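Local coordinates for protein putative D-tyrosyl-tRNA(Tyr) deacylase 2 (Leishmania major, PDB 1TC5) that probably hydrolyses D-tyrosyl-tRNA(Tyr) to D-tyrosine and free tRNA(Tyr), which could protect the cell against harmful effects of D-tyrosine, at residues 124-129 with 169-174. Residues are numbered along the deposited sequence; the frame is centred on the assembly and turned at random.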
loop_
_atom_site.group_PDB
_atom_site.type_symbol
_atom_site.label_atom_id
_atom_site.label_comp_id
_atom_site.label_asym_id
_atom_site.label_seq_id
_atom_site.Cartn_x
_atom_site.Cartn_y
_atom_site.Cartn_z
ATOM N N ALA A 124 -18.052 -13.404 2.104
ATOM C CA ALA A 124 -19.374 -12.912 1.712
ATOM C C ALA A 124 -19.392 -11.400 1.547
ATOM O O ALA A 124 -19.923 -10.893 0.564
ATOM C CB ALA A 124 -20.418 -13.324 2.729
ATOM N N LEU A 125 -18.808 -10.695 2.509
ATOM C CA LEU A 125 -18.737 -9.232 2.450
ATOM C C LEU A 125 -17.885 -8.787 1.258
ATOM O O LEU A 125 -18.225 -7.830 0.565
ATOM C CB LEU A 125 -18.190 -8.650 3.758
ATOM C CG LEU A 125 -19.086 -8.789 5.011
ATOM C CD1 LEU A 125 -18.306 -8.480 6.265
ATOM C CD2 LEU A 125 -20.274 -7.860 4.916
ATOM N N TYR A 126 -16.790 -9.498 1.019
ATOM C CA TYR A 126 -15.850 -9.149 -0.054
ATOM C C TYR A 126 -16.512 -9.305 -1.413
ATOM O O TYR A 126 -16.417 -8.436 -2.288
ATOM C CB TYR A 126 -14.622 -10.057 -0.032
ATOM C CG TYR A 126 -13.686 -9.842 -1.199
ATOM C CD1 TYR A 126 -12.922 -8.678 -1.298
ATOM C CD2 TYR A 126 -13.558 -10.788 -2.197
ATOM C CE1 TYR A 126 -12.078 -8.452 -2.377
ATOM C CE2 TYR A 126 -12.704 -10.576 -3.268
ATOM C CZ TYR A 126 -11.965 -9.412 -3.354
ATOM O OH TYR A 126 -11.095 -9.205 -4.421
ATOM N N ASP A 127 -17.153 -10.443 -1.581
ATOM C CA ASP A 127 -17.913 -10.717 -2.785
ATOM C C ASP A 127 -19.008 -9.666 -3.031
ATOM O O ASP A 127 -19.195 -9.194 -4.152
ATOM C CB ASP A 127 -18.520 -12.109 -2.677
ATOM C CG ASP A 127 -19.143 -12.565 -3.960
ATOM O OD1 ASP A 127 -18.380 -12.815 -4.913
ATOM O OD2 ASP A 127 -20.377 -12.701 -4.104
ATOM N N ARG A 128 -19.723 -9.308 -1.966
ATOM C CA ARG A 128 -20.830 -8.357 -2.061
ATOM C C ARG A 128 -20.302 -6.979 -2.383
ATOM O O ARG A 128 -20.858 -6.267 -3.208
ATOM C CB ARG A 128 -21.624 -8.364 -0.756
ATOM C CG ARG A 128 -22.987 -7.733 -0.823
ATOM C CD ARG A 128 -24.022 -8.594 -1.505
ATOM N NE ARG A 128 -25.307 -7.903 -1.647
ATOM C CZ ARG A 128 -26.134 -8.025 -2.687
ATOM N NH1 ARG A 128 -25.846 -8.811 -3.724
ATOM N NH2 ARG A 128 -27.272 -7.350 -2.691
ATOM N N PHE A 129 -19.189 -6.628 -1.760
ATOM C CA PHE A 129 -18.546 -5.349 -1.985
ATOM C C PHE A 129 -18.036 -5.195 -3.422
ATOM O O PHE A 129 -18.200 -4.133 -4.012
ATOM C CB PHE A 129 -17.397 -5.158 -0.997
ATOM C CG PHE A 129 -16.639 -3.890 -1.195
ATOM C CD1 PHE A 129 -17.058 -2.717 -0.569
ATOM C CD2 PHE A 129 -15.502 -3.864 -1.998
ATOM C CE1 PHE A 129 -16.351 -1.534 -0.734
ATOM C CE2 PHE A 129 -14.770 -2.671 -2.162
ATOM C CZ PHE A 129 -15.212 -1.510 -1.542
ATOM N N VAL A 169 -13.402 -3.053 -13.241
ATOM C CA VAL A 169 -13.418 -3.348 -11.814
ATOM C C VAL A 169 -12.819 -4.761 -11.710
ATOM O O VAL A 169 -13.510 -5.770 -11.935
ATOM C CB VAL A 169 -14.851 -3.273 -11.211
ATOM C CG1 VAL A 169 -14.840 -3.724 -9.770
ATOM C CG2 VAL A 169 -15.419 -1.887 -11.325
ATOM N N ILE A 170 -11.515 -4.791 -11.434
ATOM C CA ILE A 170 -10.744 -6.007 -11.301
ATOM C C ILE A 170 -10.645 -6.304 -9.824
ATOM O O ILE A 170 -10.478 -5.396 -9.034
ATOM C CB ILE A 170 -9.317 -5.849 -11.905
ATOM C CG1 ILE A 170 -9.363 -5.298 -13.336
ATOM C CG2 ILE A 170 -8.581 -7.174 -11.860
ATOM C CD1 ILE A 170 -10.248 -6.096 -14.327
ATOM N N SER A 171 -10.772 -7.577 -9.463
ATOM C CA SER A 171 -10.722 -7.992 -8.068
ATOM C C SER A 171 -9.975 -9.317 -7.884
ATOM O O SER A 171 -10.056 -10.239 -8.711
ATOM C CB SER A 171 -12.146 -8.068 -7.493
ATOM O OG SER A 171 -12.983 -8.852 -8.321
ATOM N N GLY A 172 -9.245 -9.402 -6.778
ATOM C CA GLY A 172 -8.526 -10.601 -6.419
ATOM C C GLY A 172 -9.431 -11.763 -6.096
ATOM O O GLY A 172 -10.607 -11.602 -5.775
ATOM N N THR A 173 -8.883 -12.957 -6.243
ATOM C CA THR A 173 -9.566 -14.186 -5.853
ATOM C C THR A 173 -9.431 -14.284 -4.350
ATOM O O THR A 173 -8.299 -14.309 -3.838
ATOM C CB THR A 173 -8.876 -15.365 -6.568
ATOM O OG1 THR A 173 -8.971 -15.170 -7.992
ATOM C CG2 THR A 173 -9.596 -16.705 -6.311
ATOM N N PHE A 174 -10.561 -14.275 -3.645
ATOM C CA PHE A 174 -10.554 -14.340 -2.200
ATOM C C PHE A 174 -9.853 -15.604 -1.711
ATOM O O PHE A 174 -10.118 -16.701 -2.215
ATOM C CB PHE A 174 -11.979 -14.352 -1.648
ATOM C CG PHE A 174 -12.039 -14.077 -0.166
ATOM C CD1 PHE A 174 -11.807 -12.799 0.312
ATOM C CD2 PHE A 174 -12.268 -15.101 0.741
ATOM C CE1 PHE A 174 -11.844 -12.523 1.670
ATOM C CE2 PHE A 174 -12.293 -14.840 2.107
ATOM C CZ PHE A 174 -12.088 -13.548 2.570
#
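Y126 on helix 119-136 meets F174 just after strand 169-171, an outermost strand of the mixed sheet within this chain, their CA atoms 7.7 Å apart. The CG of Y126 is anti to the backbone N (chi1 174°), which extends the ring toward the turn after the strand. There Y126 OH donates a hydrogen bond to G172 O, 2.8 Å away. The hydroxyl comes from the side of the carbonyl, at 114° to the C=O bond, and is tilted out of the carbonyl plane. G172 O lies at the edge of the tyrosine ring, near its plane. S171 CB packs against the same hydroxyl, 3.4 Å from Y126 OH. F174 returns toward the helix, and the two aromatic side chains run past each other in opposite directions. Their closest atoms are Y126 CD2 and F174 CD1, at 3.7 Å. The ring planes are inclined at 33°, an oblique apolar contact. I42, F44, I96 and P98 also touch Y126. This is helix-on-sheet packing: helix 119-136 lies against the mixed sheet, and Y126 links it to the end of strand 169-171. The hydroxyl of the buried Y126 is satisfied by the main-chain carbonyl of G172, which ties the strand's exit to the helix.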